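Local coordinates for protein trypsin inhibitor BGIT (Momordica charantia, PDB 1VBW) that inhibits trypsin, a serine endopeptidase, as a member of the potato type I inhibitor family, probably by offering an exposed reactive-site loop, at residues P29-V34 and D49-W54. Sequence-based numbering, arbitrary orientation.
Sequences PRVRAV and DRVRVW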
# COMPACT_ATOMS: atom_id res chain seq x y z
N PRO A 29 -6.47 1.68 10.54
CA PRO A 29 -7.85 1.75 10.08
C PRO A 29 -8.21 2.99 9.32
O PRO A 29 -9.33 3.08 8.76
CB PRO A 29 -8.67 1.63 11.37
CG PRO A 29 -7.76 2.11 12.45
CD PRO A 29 -6.37 1.74 12.03
N ARG A 30 -7.30 3.94 9.24
CA ARG A 30 -7.52 5.21 8.51
C ARG A 30 -6.97 5.19 7.10
O ARG A 30 -6.93 6.24 6.47
CB ARG A 30 -6.93 6.33 9.33
CG ARG A 30 -7.68 6.45 10.70
CD ARG A 30 -7.17 7.55 11.58
NE ARG A 30 -5.83 7.36 12.06
CZ ARG A 30 -5.15 8.13 12.88
NH1 ARG A 30 -5.66 9.27 13.40
NH2 ARG A 30 -3.92 7.75 13.20
N VAL A 31 -6.62 4.01 6.59
CA VAL A 31 -6.16 3.94 5.21
C VAL A 31 -6.91 2.83 4.47
O VAL A 31 -7.36 1.85 5.04
CB VAL A 31 -4.65 3.71 5.09
CG1 VAL A 31 -3.87 4.77 5.86
CG2 VAL A 31 -4.24 2.31 5.49
N ARG A 32 -6.94 3.01 3.15
CA ARG A 32 -7.36 1.98 2.22
C ARG A 32 -6.20 1.67 1.32
O ARG A 32 -5.56 2.58 0.75
CB ARG A 32 -8.57 2.49 1.38
CG ARG A 32 -8.93 1.55 0.26
CD ARG A 32 -10.26 1.93 -0.40
NE ARG A 32 -10.52 1.17 -1.60
CZ ARG A 32 -10.20 1.55 -2.85
NH1 ARG A 32 -9.70 2.77 -3.08
NH2 ARG A 32 -10.44 0.73 -3.85
N ALA A 33 -5.92 0.36 1.17
CA ALA A 33 -4.85 -0.09 0.30
C ALA A 33 -5.40 -0.33 -1.09
O ALA A 33 -6.45 -0.97 -1.28
CB ALA A 33 -4.25 -1.36 0.87
N VAL A 34 -4.66 0.11 -2.09
CA VAL A 34 -5.01 0.11 -3.51
C VAL A 34 -3.98 -0.76 -4.23
O VAL A 34 -2.84 -0.35 -4.24
CB VAL A 34 -5.02 1.54 -4.06
CG1 VAL A 34 -3.72 2.26 -3.90
CG2 VAL A 34 -5.50 1.56 -5.53
N ASP A 49 -4.94 9.02 3.35
CA ASP A 49 -5.87 7.92 3.51
C ASP A 49 -5.61 6.78 2.52
O ASP A 49 -6.40 5.82 2.48
CB ASP A 49 -7.32 8.41 3.34
CG ASP A 49 -7.54 9.11 2.02
OD1 ASP A 49 -8.42 8.66 1.24
OD2 ASP A 49 -6.92 10.14 1.77
N ARG A 50 -4.54 6.88 1.74
CA ARG A 50 -4.27 5.95 0.65
C ARG A 50 -2.92 5.25 0.87
O ARG A 50 -1.95 5.91 1.21
CB ARG A 50 -4.17 6.75 -0.65
CG ARG A 50 -3.91 5.93 -1.91
CD ARG A 50 -3.96 6.78 -3.17
NE ARG A 50 -3.01 7.88 -3.13
CZ ARG A 50 -3.11 8.99 -3.86
NH1 ARG A 50 -2.17 9.93 -3.78
NH2 ARG A 50 -4.17 9.17 -4.66
N VAL A 51 -2.90 3.95 0.61
CA VAL A 51 -1.65 3.18 0.56
C VAL A 51 -1.64 2.43 -0.76
O VAL A 51 -2.39 1.45 -0.91
CB VAL A 51 -1.48 2.24 1.75
CG1 VAL A 51 -0.20 1.41 1.59
CG2 VAL A 51 -1.43 3.00 3.06
N ARG A 52 -0.79 2.83 -1.67
CA ARG A 52 -0.59 2.08 -2.90
C ARG A 52 0.22 0.82 -2.64
O ARG A 52 1.28 0.91 -2.00
CB ARG A 52 0.09 2.97 -3.94
CG ARG A 52 -0.89 4.08 -4.35
CD ARG A 52 -0.33 5.04 -5.33
NE ARG A 52 -1.47 5.82 -5.82
CZ ARG A 52 -1.11 7.10 -6.07
NH1 ARG A 52 0.14 7.38 -5.83
NH2 ARG A 52 -2.04 7.82 -6.54
N VAL A 53 -0.25 -0.28 -3.13
CA VAL A 53 0.40 -1.56 -3.04
C VAL A 53 0.80 -1.97 -4.46
O VAL A 53 -0.04 -2.41 -5.22
CB VAL A 53 -0.48 -2.61 -2.37
CG1 VAL A 53 0.26 -3.94 -2.28
CG2 VAL A 53 -0.90 -2.14 -0.97
N TRP A 54 2.09 -1.74 -4.76
CA TRP A 54 2.59 -1.96 -6.11
C TRP A 54 2.98 -3.43 -6.28
O TRP A 54 3.80 -3.92 -5.50
CB TRP A 54 3.80 -1.09 -6.37
CG TRP A 54 3.48 0.38 -6.40
CD1 TRP A 54 3.68 1.30 -5.40
CD2 TRP A 54 2.96 1.08 -7.53
NE1 TRP A 54 3.28 2.56 -5.84
CE2 TRP A 54 2.84 2.45 -7.14
CE3 TRP A 54 2.59 0.72 -8.81
CZ2 TRP A 54 2.34 3.43 -8.02
CZ3 TRP A 54 2.10 1.69 -9.69
CH2 TRP A 54 2.00 3.02 -9.27
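Arg32 and Val34 alternate with Asp49, Val51 and Val53 in a ladder of four backbone hydrogen bonds that joins two parallel strands. Arg32 N gives to Asp49 O (2.9 Å) and Arg32 O takes Val51 N; two residues on, Val34 N gives to Val51 O and Val34 O takes Val53 N (2.8 Å). This is parallel pairing: Arg32 bonds to the residues either side of its partner Arg50, and Val34 to those either side of Arg52. Val51 O is also approached by the CA of Ala33 at 3.1 Å.

On one face the side chains are small and apolar, as suits a buried surface. CG2 of Val31 lies 3.8 Å from CG2 of Val51, the two side chains crossing obliquely, and the lone methyl of Ala33 meets CG2 of Val53 at 3.9 Å. Beta-branched valine fits an extended backbone.

The other face is mixed. In the conformer described here, one of two, Val34 turns CG1 toward the aliphatic stem of Arg52. Beyond the stems, NH2 of Arg52 sits over the centre of the Arg50 guanidinium, 3.1 Å above its plane. No hydrogen bond links these like charges; salt bridges from Arg50 to Asp45 and the C-terminal carboxylate of Gly68 presumably offset them, while a hydrogen bond to Thr43 O holds Arg52 NH2 in position. Both arginines thus reach the connection between the strands, probably bracing the protease-binding loop as in relatives of the CI-2 type.

Strand 50-55 is central in the mixed sheet, between parallel strand 32-37 and antiparallel strand 66-67. From helix 17-27, Ile24 packs on Val31, Val51 and Val53, while Glu25 and Lys21 bind the backbone N and O of Ala33.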